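Side-chain contacts in Abbfa_003403 (Acinetobacter baumannii, PDB 4ZXH), which is a four-domain nonribosomal peptide synthetase that probably activates an amino acid, loads it on its carrier domain, condenses it with an acyl partner and releases the product: residues M1181-F1186 with Q1212-V1217; E1220-N1225 with L1229-S1234. All blocks are in the same frame, centred on the assembly; numbering follows the deposited sequence.

In the fold
Both contacts lie within the thioesterase domain, an alpha/beta-hydrolase, in the helical insertion between strands 1157-1163 and 1262-1267, where such thioesterases carry their lid. Along the chain, helix 1179-1191 comes first, and contact 1 (1181-1186 with 1212-1217) closes the loop that runs through the short helix 1202-1206, laying helix 1210-1223 beside it. The C-terminal end of that second helix then opens contact 2 (1220-1225 with 1229-1234), a tight closure over the turn into helix 1233-1251. The two neither nest nor cross: they follow in series, centres about 12 Å apart, with helix 1210-1223 common to both.

Contact 1. Residues M1181-F1186 with Q1212-V1217; sequences MLLSWF and QMFDHV
Leu1183 reaches from helix 1179-1191 to helix 1210-1223 and sets its CD1 methyl among Met1213, Phe1214 and Val1217. That methyl lies 3.5 Å from Met1213 CB and 3.4 Å from Phe1214 CD1, the latter an approach to the rim of the ring, in the ring plane. Leucine and phenylalanine side chains cross at about a right angle. A chi1 of -66° swings the Phe1214 ring away from its own carbonyl carbon, and the CD1-CE1 edge faces the leucine. Met1213 makes a second touch through its far end: the bend at chi3 (63°) brings CE to 3.6 Å from Leu1183 CD1, so the thioether chain meets one methyl at both its root and its tip. Val1217 completes the first shell more loosely, its CG2 sitting 4.1 Å from Leu1183 CD1 and equally far from Leu1183 CD2.

Behind these side chains the two helices run nearly parallel, their short segments inclined by only 11° with axes 11.0 Å apart, a spacing that the leucine bridges. Leu1205 of helix 1202-1206 touches both Leu1183 and Met1213, while helix 1233-1251 lays Phe1236 against Val1217 and Arg1237 against Phe1214. Close to one turn along from Leu1183, Phe1186 meets a cluster of rings on helix 1233-1251, Phe1236, Phe1240 and Tyr1243, the first of them the same residue that touches Val1217.

No hydrogen bond spans the two segments. About half of the 223 Å² buried between them belongs to the single leucine, so the contact between these two segments rests on dispersion and exclusion of water, without the directional constraint that a polar bond would impose.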
loop_
_atom_site.group_PDB
_atom_site.type_symbol
_atom_site.label_atom_id
_atom_site.label_comp_id
_atom_site.label_asym_id
_atom_site.label_seq_id
_atom_site.Cartn_x
_atom_site.Cartn_y
_atom_site.Cartn_z
ATOM N N MET A 1181 -26.770 -1.470 43.102
ATOM C CA MET A 1181 -27.486 -0.274 42.668
ATOM C C MET A 1181 -26.517 0.812 42.187
ATOM O O MET A 1181 -26.830 1.551 41.256
ATOM C CB MET A 1181 -28.371 0.276 43.790
ATOM C CG MET A 1181 -29.369 1.338 43.331
ATOM S SD MET A 1181 -30.383 0.898 41.879
ATOM C CE MET A 1181 -31.721 0.044 42.732
ATOM N N LEU A 1182 -25.343 0.906 42.811
ATOM C CA LEU A 1182 -24.416 1.975 42.463
ATOM C C LEU A 1182 -23.886 1.710 41.060
ATOM O O LEU A 1182 -23.787 2.626 40.240
ATOM C CB LEU A 1182 -23.286 2.088 43.491
ATOM C CG LEU A 1182 -23.698 2.794 44.800
ATOM C CD1 LEU A 1182 -22.587 2.843 45.852
ATOM C CD2 LEU A 1182 -24.183 4.201 44.480
ATOM N N LEU A 1183 -23.595 0.443 40.777
ATOM C CA LEU A 1183 -23.209 0.026 39.434
ATOM C C LEU A 1183 -24.325 0.254 38.437
ATOM O O LEU A 1183 -24.081 0.693 37.310
ATOM C CB LEU A 1183 -22.816 -1.444 39.408
ATOM C CG LEU A 1183 -21.324 -1.728 39.411
ATOM C CD1 LEU A 1183 -21.144 -3.208 39.163
ATOM C CD2 LEU A 1183 -20.644 -0.890 38.330
ATOM N N SER A 1184 -25.556 -0.053 38.833
ATOM C CA SER A 1184 -26.650 0.169 37.907
ATOM C C SER A 1184 -26.765 1.661 37.558
ATOM O O SER A 1184 -26.876 2.030 36.378
ATOM C CB SER A 1184 -27.957 -0.341 38.470
ATOM O OG SER A 1184 -28.996 0.062 37.601
ATOM N N TRP A 1185 -26.706 2.517 38.577
ATOM C CA TRP A 1185 -26.650 3.959 38.346
ATOM C C TRP A 1185 -25.484 4.336 37.449
ATOM O O TRP A 1185 -25.657 5.063 36.475
ATOM C CB TRP A 1185 -26.542 4.723 39.657
ATOM C CG TRP A 1185 -27.788 4.665 40.457
ATOM C CD1 TRP A 1185 -28.976 4.095 40.091
ATOM C CD2 TRP A 1185 -27.985 5.195 41.761
ATOM N NE1 TRP A 1185 -29.896 4.227 41.097
ATOM C CE2 TRP A 1185 -29.311 4.901 42.139
ATOM C CE3 TRP A 1185 -27.168 5.887 42.658
ATOM C CZ2 TRP A 1185 -29.838 5.278 43.355
ATOM C CZ3 TRP A 1185 -27.691 6.251 43.876
ATOM C CH2 TRP A 1185 -29.016 5.945 44.212
ATOM N N PHE A 1186 -24.309 3.815 37.765
ATOM C CA PHE A 1186 -23.124 4.160 37.010
ATOM C C PHE A 1186 -23.254 3.782 35.539
ATOM O O PHE A 1186 -22.860 4.556 34.650
ATOM C CB PHE A 1186 -21.897 3.485 37.603
ATOM C CG PHE A 1186 -20.650 3.771 36.846
ATOM C CD1 PHE A 1186 -20.221 5.082 36.682
ATOM C CD2 PHE A 1186 -19.902 2.746 36.304
ATOM C CE1 PHE A 1186 -19.073 5.367 35.976
ATOM C CE2 PHE A 1186 -18.738 3.025 35.596
ATOM C CZ PHE A 1186 -18.326 4.345 35.426
ATOM N N GLN A 1212 -17.647 -10.344 38.511
ATOM C CA GLN A 1212 -18.591 -10.519 37.405
ATOM C C GLN A 1212 -19.409 -9.263 37.081
ATOM O O GLN A 1212 -19.610 -8.930 35.906
ATOM C CB GLN A 1212 -19.536 -11.665 37.714
ATOM C CG GLN A 1212 -18.858 -13.020 37.683
ATOM C CD GLN A 1212 -19.752 -14.123 38.207
ATOM O OE1 GLN A 1212 -20.587 -13.901 39.094
ATOM N NE2 GLN A 1212 -19.600 -15.317 37.646
ATOM N N MET A 1213 -19.901 -8.598 38.129
ATOM C CA MET A 1213 -20.571 -7.308 38.010
ATOM C C MET A 1213 -19.751 -6.308 37.158
ATOM O O MET A 1213 -20.265 -5.735 36.208
ATOM C CB MET A 1213 -20.851 -6.715 39.416
ATOM C CG MET A 1213 -22.210 -7.085 40.062
ATOM S SD MET A 1213 -22.401 -6.856 41.876
ATOM C CE MET A 1213 -22.205 -5.099 42.097
ATOM N N PHE A 1214 -18.479 -6.106 37.488
ATOM C CA PHE A 1214 -17.686 -5.096 36.790
ATOM C C PHE A 1214 -17.392 -5.526 35.371
ATOM O O PHE A 1214 -17.279 -4.697 34.470
ATOM C CB PHE A 1214 -16.363 -4.818 37.499
ATOM C CG PHE A 1214 -16.515 -4.183 38.838
ATOM C CD1 PHE A 1214 -17.744 -3.761 39.288
ATOM C CD2 PHE A 1214 -15.419 -3.994 39.647
ATOM C CE1 PHE A 1214 -17.882 -3.181 40.531
ATOM C CE2 PHE A 1214 -15.552 -3.405 40.884
ATOM C CZ PHE A 1214 -16.787 -2.998 41.326
ATOM N N ASP A 1215 -17.235 -6.826 35.171
ATOM C CA ASP A 1215 -17.029 -7.324 33.828
ATOM C C ASP A 1215 -18.309 -7.135 33.019
ATOM O O ASP A 1215 -18.253 -6.709 31.867
ATOM C CB ASP A 1215 -16.589 -8.794 33.834
ATOM C CG ASP A 1215 -15.180 -8.985 34.397
ATOM O OD1 ASP A 1215 -14.455 -7.977 34.595
ATOM O OD2 ASP A 1215 -14.794 -10.155 34.635
ATOM N N HIS A 1216 -19.461 -7.418 33.623
ATOM C CA HIS A 1216 -20.704 -7.319 32.875
ATOM C C HIS A 1216 -20.948 -5.883 32.419
ATOM O O HIS A 1216 -21.234 -5.638 31.247
ATOM C CB HIS A 1216 -21.893 -7.806 33.682
ATOM C CG HIS A 1216 -23.180 -7.711 32.926
ATOM N ND1 HIS A 1216 -23.452 -8.498 31.828
ATOM C CD2 HIS A 1216 -24.248 -6.889 33.075
ATOM C CE1 HIS A 1216 -24.641 -8.180 31.346
ATOM N NE2 HIS A 1216 -25.146 -7.207 32.082
ATOM N N VAL A 1217 -20.814 -4.934 33.337
ATOM C CA VAL A 1217 -21.037 -3.534 32.997
ATOM C C VAL A 1217 -20.003 -3.045 31.981
ATOM O O VAL A 1217 -20.342 -2.315 31.046
ATOM C CB VAL A 1217 -21.021 -2.638 34.263
ATOM C CG1 VAL A 1217 -21.196 -1.200 33.902
ATOM C CG2 VAL A 1217 -22.120 -3.066 35.230
#

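Contact 2. Residues E1220-N1225 with L1229-S1234; sequences EAKAIN and LDADPS
Lys1222 stretches from the last turn of helix 1210-1223 to grip the backbone of 1229-1234 with two hydrogen bonds from its ammonium group. NZ stands 2.8 Å from Leu1229 O and 3.0 Å from Ala1231 O, and so ties together two carbonyls with one residue, Asp1230, between them. The bonds differ in aim: Ala1231 O is met in its carbonyl plane at a C=O...N angle of 155°, whereas the ammonium lies above the Leu1229 carbonyl plane, 36° out of it. All the torsions beyond chi1 are close to anti (chi4 -177°), and this extended chain gives the lysine its reach.

Apolar contact is slighter. Leu1229 folds back toward the helix, its CD1 4.5 Å from Lys1222 CB, and the Ala1231 methyl, CB, comes 4.3 Å from Lys1222 CE, flanking the lysine near its charged end.

Capping motifs close the first helix and open the next. Asn1225, with positive phi, is the C-prime residue of a Schellman motif closing helix 1210-1223; Asn1225 N bonds to Lys1222 O, and Val1226 N to Ala1221 O. Asp1232 is the N-cap of helix 1233-1251: its OD1 takes the backbone N of Asp1235 and also receives Ser1234 OG at 2.8 Å, on the syn side but tilted out of the carboxylate plane.

The turn thus joins two successive helices, while Ala1221 and Ile1224 pack against Leu1190 and Ala1191 of helix 1179-1191. Toward the carrier domain, Asp1230 forms a salt bridge with Arg1045 of helix 1037-1046, and Asn1225 OD1 is hydrogen-bonded to Arg975, just ahead of helix 977-990.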
loop_
_atom_site.group_PDB
_atom_site.type_symbol
_atom_site.label_atom_id
_atom_site.label_comp_id
_atom_site.label_asym_id
_atom_site.label_seq_id
_atom_site.Cartn_x
_atom_site.Cartn_y
_atom_site.Cartn_z
ATOM N N GLU A 1220 -20.967 -4.524 28.553
ATOM C CA GLU A 1220 -22.166 -3.888 28.038
ATOM C C GLU A 1220 -21.877 -2.475 27.543
ATOM O O GLU A 1220 -22.298 -2.108 26.436
ATOM C CB GLU A 1220 -23.270 -3.867 29.097
ATOM C CG GLU A 1220 -24.003 -5.214 29.269
ATOM C CD GLU A 1220 -24.558 -5.762 27.956
ATOM O OE1 GLU A 1220 -25.102 -4.981 27.140
ATOM O OE2 GLU A 1220 -24.431 -6.983 27.732
ATOM N N ALA A 1221 -21.161 -1.695 28.356
ATOM C CA ALA A 1221 -20.781 -0.326 27.993
ATOM C C ALA A 1221 -20.030 -0.279 26.662
ATOM O O ALA A 1221 -20.299 0.574 25.811
ATOM C CB ALA A 1221 -19.948 0.284 29.070
ATOM N N LYS A 1222 -19.092 -1.200 26.483
ATOM C CA LYS A 1222 -18.414 -1.352 25.204
ATOM C C LYS A 1222 -19.385 -1.680 24.072
ATOM O O LYS A 1222 -19.275 -1.150 22.964
ATOM C CB LYS A 1222 -17.361 -2.446 25.290
ATOM C CG LYS A 1222 -16.070 -2.019 25.932
ATOM C CD LYS A 1222 -15.134 -3.199 25.961
ATOM C CE LYS A 1222 -13.914 -2.947 26.801
ATOM N NZ LYS A 1222 -13.043 -4.150 26.696
ATOM N N ALA A 1223 -20.328 -2.572 24.352
ATOM C CA ALA A 1223 -21.264 -3.041 23.334
ATOM C C ALA A 1223 -22.098 -1.913 22.721
ATOM O O ALA A 1223 -22.636 -2.070 21.631
ATOM C CB ALA A 1223 -22.152 -4.065 23.905
ATOM N N ILE A 1224 -22.222 -0.785 23.418
ATOM C CA ILE A 1224 -22.954 0.336 22.846
ATOM C C ILE A 1224 -22.040 1.510 22.559
ATOM O O ILE A 1224 -22.524 2.598 22.287
ATOM C CB ILE A 1224 -24.103 0.842 23.750
ATOM C CG1 ILE A 1224 -23.580 1.216 25.140
ATOM C CG2 ILE A 1224 -25.230 -0.151 23.799
ATOM C CD1 ILE A 1224 -24.614 1.853 26.014
ATOM N N ASN A 1225 -20.730 1.282 22.637
ATOM C CA ASN A 1225 -19.719 2.249 22.191
ATOM C C ASN A 1225 -19.602 3.514 23.044
ATOM O O ASN A 1225 -19.305 4.574 22.512
ATOM C CB ASN A 1225 -20.011 2.647 20.744
ATOM C CG ASN A 1225 -18.777 2.664 19.866
ATOM O OD1 ASN A 1225 -17.681 2.250 20.269
ATOM N ND2 ASN A 1225 -18.963 3.116 18.631
ATOM N N LEU A 1229 -13.031 -0.217 22.947
ATOM C CA LEU A 1229 -12.929 -1.666 23.012
ATOM C C LEU A 1229 -11.671 -2.106 23.746
ATOM O O LEU A 1229 -11.692 -3.128 24.418
ATOM C CB LEU A 1229 -12.976 -2.278 21.617
ATOM C CG LEU A 1229 -14.385 -2.710 21.194
ATOM C CD1 LEU A 1229 -15.417 -1.576 21.369
ATOM C CD2 LEU A 1229 -14.377 -3.215 19.763
ATOM N N ASP A 1230 -10.593 -1.328 23.656
ATOM C CA ASP A 1230 -9.355 -1.689 24.350
ATOM C C ASP A 1230 -9.270 -1.200 25.814
ATOM O O ASP A 1230 -8.201 -1.258 26.420
ATOM C CB ASP A 1230 -8.130 -1.183 23.570
ATOM C CG ASP A 1230 -8.265 0.267 23.124
ATOM O OD1 ASP A 1230 -9.406 0.713 22.868
ATOM O OD2 ASP A 1230 -7.225 0.961 23.026
ATOM N N ALA A 1231 -10.380 -0.742 26.389
ATOM C CA ALA A 1231 -10.403 -0.419 27.822
ATOM C C ALA A 1231 -10.358 -1.705 28.634
ATOM O O ALA A 1231 -11.077 -2.660 28.340
ATOM C CB ALA A 1231 -11.653 0.401 28.192
ATOM N N ASP A 1232 -9.526 -1.743 29.663
ATOM C CA ASP A 1232 -9.392 -2.974 30.444
ATOM C C ASP A 1232 -10.150 -2.827 31.775
ATOM O O ASP A 1232 -10.703 -1.753 32.065
ATOM C CB ASP A 1232 -7.903 -3.327 30.636
ATOM C CG ASP A 1232 -7.106 -2.244 31.358
ATOM O OD1 ASP A 1232 -7.668 -1.563 32.241
ATOM O OD2 ASP A 1232 -5.902 -2.077 31.039
ATOM N N PRO A 1233 -10.228 -3.909 32.571
ATOM C CA PRO A 1233 -10.956 -3.762 33.837
ATOM C C PRO A 1233 -10.386 -2.705 34.779
ATOM O O PRO A 1233 -11.155 -2.093 35.516
ATOM C CB PRO A 1233 -10.842 -5.152 34.465
ATOM C CG PRO A 1233 -10.740 -6.060 33.304
ATOM C CD PRO A 1233 -9.909 -5.321 32.293
ATOM N N SER A 1234 -9.076 -2.487 34.763
ATOM C CA SER A 1234 -8.492 -1.521 35.680
ATOM C C SER A 1234 -8.919 -0.111 35.270
ATOM O O SER A 1234 -9.257 0.715 36.118
ATOM C CB SER A 1234 -6.975 -1.650 35.715
ATOM O OG SER A 1234 -6.405 -0.932 34.653
#